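Local coordinates for protein 2,3-dehydroadipyl-CoA hydratase (Escherichia coli, PDB 4FZW) that catalyses the reversible hydration of 2,3-dehydroadipyl-CoA to 3-hydroxyadipyl-CoA in phenylacetate degradation, at residues Leu29-Met35 with Thr83-Trp88; Gln92-Leu98 with Lys209-Arg213. One frame throughout, in Å; residues are numbered along the deposited sequence.

Interaction 1 of 2, residues Leu29-Met35 with Thr83-Trp88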
loop_
_atom_site.group_PDB
_atom_site.type_symbol
_atom_site.label_atom_id
_atom_site.label_comp_id
_atom_site.label_asym_id
_atom_site.label_seq_id
_atom_site.Cartn_x
_atom_site.Cartn_y
_atom_site.Cartn_z
ATOM N N LEU B 29 19.185 6.886 -26.333
ATOM C CA LEU B 29 19.248 5.530 -25.803
ATOM C C LEU B 29 18.782 4.532 -26.826
ATOM O O LEU B 29 17.604 4.392 -27.080
ATOM C CB LEU B 29 18.430 5.407 -24.518
ATOM C CG LEU B 29 19.032 6.191 -23.355
ATOM C CD1 LEU B 29 18.156 6.071 -22.134
ATOM C CD2 LEU B 29 20.421 5.668 -23.072
ATOM N N ASN B 30 19.738 3.857 -27.438
ATOM C CA ASN B 30 19.435 2.722 -28.307
ATOM C C ASN B 30 18.969 1.509 -27.520
ATOM O O ASN B 30 19.282 1.349 -26.334
ATOM C CB ASN B 30 20.666 2.303 -29.118
ATOM C CG ASN B 30 20.642 2.835 -30.520
ATOM O OD1 ASN B 30 19.639 3.390 -30.964
ATOM N ND2 ASN B 30 21.738 2.636 -31.249
ATOM N N ASN B 31 18.244 0.638 -28.201
ATOM C CA ASN B 31 18.009 -0.689 -27.686
ATOM C C ASN B 31 19.333 -1.363 -27.343
ATOM O O ASN B 31 19.525 -1.890 -26.243
ATOM C CB ASN B 31 17.282 -1.507 -28.737
ATOM C CG ASN B 31 16.064 -2.207 -28.190
ATOM O OD1 ASN B 31 16.075 -2.733 -27.076
ATOM N ND2 ASN B 31 14.991 -2.217 -28.979
ATOM N N ALA B 32 20.252 -1.344 -28.302
ATOM C CA ALA B 32 21.567 -1.920 -28.085
ATOM C C ALA B 32 22.287 -1.206 -26.953
ATOM O O ALA B 32 22.898 -1.863 -26.125
ATOM C CB ALA B 32 22.378 -1.888 -29.350
ATOM N N LEU B 33 22.200 0.128 -26.899
ATOM C CA LEU B 33 22.888 0.903 -25.858
ATOM C C LEU B 33 22.306 0.579 -24.480
ATOM O O LEU B 33 23.019 0.198 -23.541
ATOM C CB LEU B 33 22.816 2.401 -26.148
ATOM C CG LEU B 33 23.549 3.369 -25.200
ATOM C CD1 LEU B 33 24.967 2.903 -24.891
ATOM C CD2 LEU B 33 23.544 4.800 -25.750
ATOM N N LEU B 34 20.995 0.706 -24.379
ATOM C CA LEU B 34 20.278 0.215 -23.220
ATOM C C LEU B 34 20.716 -1.193 -22.788
ATOM O O LEU B 34 20.996 -1.415 -21.605
ATOM C CB LEU B 34 18.791 0.197 -23.520
ATOM C CG LEU B 34 17.947 0.206 -22.262
ATOM C CD1 LEU B 34 18.277 1.466 -21.479
ATOM C CD2 LEU B 34 16.471 0.127 -22.608
ATOM N N MET B 35 20.764 -2.147 -23.720
ATOM C CA MET B 35 21.133 -3.525 -23.354
ATOM C C MET B 35 22.588 -3.622 -22.886
ATOM O O MET B 35 22.892 -4.343 -21.942
ATOM C CB MET B 35 20.862 -4.515 -24.500
ATOM C CG MET B 35 21.427 -5.923 -24.269
ATOM S SD MET B 35 20.482 -7.024 -23.153
ATOM C CE MET B 35 19.067 -7.411 -24.190
ATOM N N THR B 83 10.829 -5.770 -25.464
ATOM C CA THR B 83 11.882 -6.174 -24.534
ATOM C C THR B 83 12.288 -5.067 -23.562
ATOM O O THR B 83 12.666 -5.344 -22.420
ATOM C CB THR B 83 13.149 -6.617 -25.303
ATOM O OG1 THR B 83 14.126 -7.110 -24.379
ATOM C CG2 THR B 83 13.738 -5.446 -26.096
ATOM N N ARG B 84 12.188 -3.821 -24.022
ATOM C CA ARG B 84 12.728 -2.654 -23.309
ATOM C C ARG B 84 12.337 -2.511 -21.832
ATOM O O ARG B 84 13.181 -2.201 -20.996
ATOM C CB ARG B 84 12.386 -1.364 -24.055
ATOM C CG ARG B 84 13.423 -0.931 -25.077
ATOM C CD ARG B 84 12.954 0.306 -25.817
ATOM N NE ARG B 84 13.726 1.485 -25.449
ATOM C CZ ARG B 84 14.899 1.791 -25.989
ATOM N NH1 ARG B 84 15.425 0.993 -26.909
ATOM N NH2 ARG B 84 15.545 2.884 -25.610
ATOM N N PRO B 85 11.052 -2.723 -21.510
ATOM C CA PRO B 85 10.634 -2.543 -20.117
ATOM C C PRO B 85 11.380 -3.406 -19.101
ATOM O O PRO B 85 11.607 -2.949 -17.977
ATOM C CB PRO B 85 9.151 -2.882 -20.171
ATOM C CG PRO B 85 8.746 -2.358 -21.535
ATOM C CD PRO B 85 9.898 -2.728 -22.428
ATOM N N GLN B 86 11.786 -4.611 -19.488
ATOM C CA GLN B 86 12.496 -5.502 -18.573
ATOM C C GLN B 86 13.958 -5.075 -18.429
ATOM O O GLN B 86 14.601 -5.372 -17.426
ATOM C CB GLN B 86 12.426 -6.948 -19.077
ATOM C CG GLN B 86 13.244 -7.134 -20.352
ATOM C CD GLN B 86 13.242 -8.547 -20.892
ATOM O OE1 GLN B 86 12.367 -9.367 -20.571
ATOM N NE2 GLN B 86 14.235 -8.842 -21.735
ATOM N N LEU B 87 14.490 -4.387 -19.437
ATOM C CA LEU B 87 15.840 -3.807 -19.331
ATOM C C LEU B 87 15.844 -2.669 -18.312
ATOM O O LEU B 87 16.727 -2.586 -17.454
ATOM C CB LEU B 87 16.330 -3.303 -20.680
ATOM C CG LEU B 87 16.349 -4.292 -21.841
ATOM C CD1 LEU B 87 17.013 -3.650 -23.058
ATOM C CD2 LEU B 87 17.068 -5.573 -21.427
ATOM N N TRP B 88 14.832 -1.808 -18.395
ATOM C CA TRP B 88 14.629 -0.767 -17.381
ATOM C C TRP B 88 14.542 -1.347 -15.959
ATOM O O TRP B 88 15.151 -0.802 -15.039
ATOM C CB TRP B 88 13.400 0.101 -17.721
ATOM C CG TRP B 88 13.653 1.036 -18.895
ATOM C CD1 TRP B 88 13.349 0.812 -20.209
ATOM C CD2 TRP B 88 14.288 2.328 -18.849
ATOM N NE1 TRP B 88 13.742 1.883 -20.979
ATOM C CE2 TRP B 88 14.320 2.826 -20.169
ATOM C CE3 TRP B 88 14.828 3.110 -17.812
ATOM C CZ2 TRP B 88 14.876 4.077 -20.487
ATOM C CZ3 TRP B 88 15.379 4.355 -18.132
ATOM C CH2 TRP B 88 15.395 4.821 -19.458
#
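Leu29 meets the second segment twice: its carbonyl O accepts a hydrogen bond from Arg84 NH2 (2.9 Å, N-H...O angle 150°), the donor standing above the carbonyl plane, while its CD1 lies 4.0 Å from CH2 of Trp88. Asn31 begins helix 31-46 beside the same guanidinium. Its backbone N and Arg84 NH1, two donors 3.1 Å apart, share Glu70 OE1, which bonds the former and makes a long, weak ion pair with the latter; Asn31 OD1 rests 3.7 Å from the Thr83 methyl CG2. One turn on, Leu34 holds CG anti to its backbone N (chi1 -159°), which sends CD2 over the centre of one guanidinium face, 3.8 Å from Leu87 CD1 and close to the Trp88 indole. Met35, bent at chi2 and chi3, ends with CE 3.9 Å from Leu87 CD2. Arg84 NE and Trp88 NE1 both bond a glycerol oxygen, probably from the crystallisation liquor. With an alanine in place of Arg84, the Leu29 carbonyl would probably be left without its side-chain partner and a gap would probably open under Leu34 CD2. Arginine suits the site because its guanidinium is polar at the edge yet tolerates a methyl over its face.

Interaction 2 of 2, residues Gln92-Leu98 with Lys209-Arg213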
loop_
_atom_site.group_PDB
_atom_site.type_symbol
_atom_site.label_atom_id
_atom_site.label_comp_id
_atom_site.label_asym_id
_atom_site.label_seq_id
_atom_site.Cartn_x
_atom_site.Cartn_y
_atom_site.Cartn_z
ATOM N N GLN B 92 17.217 -0.775 -12.717
ATOM C CA GLN B 92 16.776 -0.405 -11.384
ATOM C C GLN B 92 17.136 -1.433 -10.318
ATOM O O GLN B 92 17.164 -1.116 -9.143
ATOM C CB GLN B 92 15.263 -0.189 -11.373
ATOM C CG GLN B 92 14.656 -0.385 -9.995
ATOM C CD GLN B 92 13.209 -0.012 -9.946
ATOM O OE1 GLN B 92 12.863 1.134 -9.608
ATOM N NE2 GLN B 92 12.333 -0.977 -10.276
ATOM N N ALA B 93 17.406 -2.665 -10.727
ATOM C CA ALA B 93 17.707 -3.725 -9.779
ATOM C C ALA B 93 19.190 -3.721 -9.425
ATOM O O ALA B 93 19.637 -4.442 -8.532
ATOM C CB ALA B 93 17.270 -5.086 -10.342
ATOM N N PHE B 94 19.955 -2.889 -10.121
ATOM C CA PHE B 94 21.352 -2.716 -9.770
ATOM C C PHE B 94 21.411 -2.390 -8.280
ATOM O O PHE B 94 20.747 -1.472 -7.813
ATOM C CB PHE B 94 21.993 -1.613 -10.618
ATOM C CG PHE B 94 23.438 -1.330 -10.268
ATOM C CD1 PHE B 94 24.432 -2.255 -10.549
ATOM C CD2 PHE B 94 23.801 -0.142 -9.668
ATOM C CE1 PHE B 94 25.763 -2.001 -10.233
ATOM C CE2 PHE B 94 25.141 0.122 -9.347
ATOM C CZ PHE B 94 26.122 -0.812 -9.636
ATOM N N ASN B 95 22.200 -3.155 -7.536
ATOM C CA ASN B 95 22.135 -3.132 -6.078
ATOM C C ASN B 95 23.148 -2.176 -5.429
ATOM O O ASN B 95 23.145 -1.999 -4.212
ATOM C CB ASN B 95 22.308 -4.558 -5.536
ATOM C CG ASN B 95 23.715 -5.125 -5.796
ATOM O OD1 ASN B 95 24.430 -4.677 -6.688
ATOM N ND2 ASN B 95 24.104 -6.114 -5.014
ATOM N N LYS B 96 24.020 -1.575 -6.243
ATOM C CA LYS B 96 25.022 -0.634 -5.734
ATOM C C LYS B 96 24.689 0.826 -6.048
ATOM O O LYS B 96 23.920 1.112 -6.965
ATOM C CB LYS B 96 26.416 -0.988 -6.251
ATOM C CG LYS B 96 26.902 -2.359 -5.795
ATOM C CD LYS B 96 28.231 -2.722 -6.444
ATOM C CE LYS B 96 28.524 -4.208 -6.247
ATOM N NZ LYS B 96 29.883 -4.601 -6.734
ATOM N N PRO B 97 25.251 1.754 -5.259
ATOM C CA PRO B 97 25.013 3.187 -5.493
ATOM C C PRO B 97 25.272 3.612 -6.937
ATOM O O PRO B 97 26.269 3.231 -7.550
ATOM C CB PRO B 97 25.997 3.858 -4.544
ATOM C CG PRO B 97 26.012 2.891 -3.365
ATOM C CD PRO B 97 25.957 1.510 -3.989
ATOM N N LEU B 98 24.353 4.397 -7.477
ATOM C CA LEU B 98 24.388 4.763 -8.879
ATOM C C LEU B 98 24.181 6.262 -8.985
ATOM O O LEU B 98 23.119 6.794 -8.630
ATOM C CB LEU B 98 23.304 4.000 -9.650
ATOM C CG LEU B 98 23.241 4.071 -11.175
ATOM C CD1 LEU B 98 24.533 3.627 -11.828
ATOM C CD2 LEU B 98 22.075 3.231 -11.665
ATOM N N LYS B 209 21.168 1.316 0.634
ATOM C CA LYS B 209 20.489 1.563 -0.630
ATOM C C LYS B 209 19.158 0.820 -0.682
ATOM O O LYS B 209 18.126 1.380 -1.065
ATOM C CB LYS B 209 21.352 1.165 -1.829
ATOM C CG LYS B 209 20.813 1.729 -3.140
ATOM C CD LYS B 209 21.463 1.107 -4.376
ATOM C CE LYS B 209 20.587 1.388 -5.584
ATOM N NZ LYS B 209 21.291 1.287 -6.888
ATOM N N GLN B 210 19.192 -0.447 -0.282
ATOM C CA GLN B 210 18.013 -1.309 -0.318
ATOM C C GLN B 210 16.888 -0.715 0.526
ATOM O O GLN B 210 15.749 -0.638 0.076
ATOM C CB GLN B 210 18.378 -2.716 0.143
ATOM C CG GLN B 210 17.199 -3.702 0.066
ATOM C CD GLN B 210 16.631 -3.856 -1.345
ATOM O OE1 GLN B 210 17.136 -3.265 -2.307
ATOM N NE2 GLN B 210 15.573 -4.654 -1.468
ATOM N N ALA B 211 17.232 -0.263 1.733
ATOM C CA ALA B 211 16.311 0.510 2.565
ATOM C C ALA B 211 15.739 1.722 1.843
ATOM O O ALA B 211 14.565 2.018 2.001
ATOM C CB ALA B 211 16.980 0.949 3.867
ATOM N N LEU B 212 16.560 2.428 1.062
ATOM C CA LEU B 212 16.065 3.589 0.324
ATOM C C LEU B 212 15.100 3.203 -0.804
ATOM O O LEU B 212 14.075 3.871 -0.993
ATOM C CB LEU B 212 17.212 4.455 -0.217
ATOM C CG LEU B 212 18.101 5.182 0.799
ATOM C CD1 LEU B 212 19.521 5.440 0.242
ATOM C CD2 LEU B 212 17.445 6.473 1.293
ATOM N N ARG B 213 15.428 2.148 -1.555
ATOM C CA ARG B 213 14.529 1.649 -2.607
ATOM C C ARG B 213 13.171 1.207 -2.047
ATOM O O ARG B 213 12.131 1.429 -2.660
ATOM C CB ARG B 213 15.159 0.474 -3.354
ATOM C CG ARG B 213 16.519 0.766 -3.979
ATOM C CD ARG B 213 17.167 -0.522 -4.463
ATOM N NE ARG B 213 16.362 -1.204 -5.470
ATOM C CZ ARG B 213 16.692 -2.360 -6.031
ATOM N NH1 ARG B 213 15.896 -2.907 -6.948
ATOM N NH2 ARG B 213 17.814 -2.971 -5.670
#
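Lys209 reaches from helix 202-214 to the backbone carbonyls of Phe94 and Lys96, its side chain almost fully extended. CB already points at the loop, and CG, anti to the backbone N (chi1 -166°), continues that direction. CD is the first atom to touch, 3.5 Å from the carbonyl O of Asn95. CE follows, lying 3.6 Å from Phe94 O. At the tip, NZ donates to Phe94 O at 3.0 Å, approaching from above the carbonyl plane, and also to Lys96 O, though that oxygen is crowded in the model, which makes this bond doubtful. NZ further forms a salt bridge with Asp118, whose OD2 also accepts a hydrogen bond from the backbone N of Leu98. Phe94 CD2 lies 4.0 Å from Lys209 NZ, the ring standing obliquely beside the ammonium and packing on Leu41 and Ala44 of helix 31-46.

One helical turn later, Arg213 bends at chi3 (60°) and lays its guanidinium against the backbone of Gln92 and Ala93. Gln92 O sits over one face, 3.1 Å from Arg213 NH1 but at an angle too poor for a hydrogen bond, and Ala93 CA is 3.5 Å from the same nitrogen.

A long lysine suits this place because CD and CE lie against the loop carbonyls while the ammonium collects them. Burial beside carbonyls and a carboxylate would probably favour the charged form, tying helix 202-214 to the loop that leads into strand 98-102.

In the fold
Helix 84-92 links the two contacts: interaction 1 uses its first turns, and interaction 2 uses the loop that carries it into strand 98-102. Helix 31-46 is shared as well, since its start forms one side of interaction 1 and its later part packs on Phe94 and Leu98 of interaction 2. Their centres are 19 Å apart, and interaction 2 lies nearer the middle of the chain. Both are partly buried. In interaction 1 an apolar group of leucines, a methionine and an indole packs next to a single arginine-to-carbonyl bond, whereas interaction 2 is largely cationic side chains against backbone oxygens. Both meet neighbouring subunits of this crotonase-family enzyme, interaction 1 through Pro85, interaction 2 more widely, through Gln92, Pro97, Ala211 and Leu212.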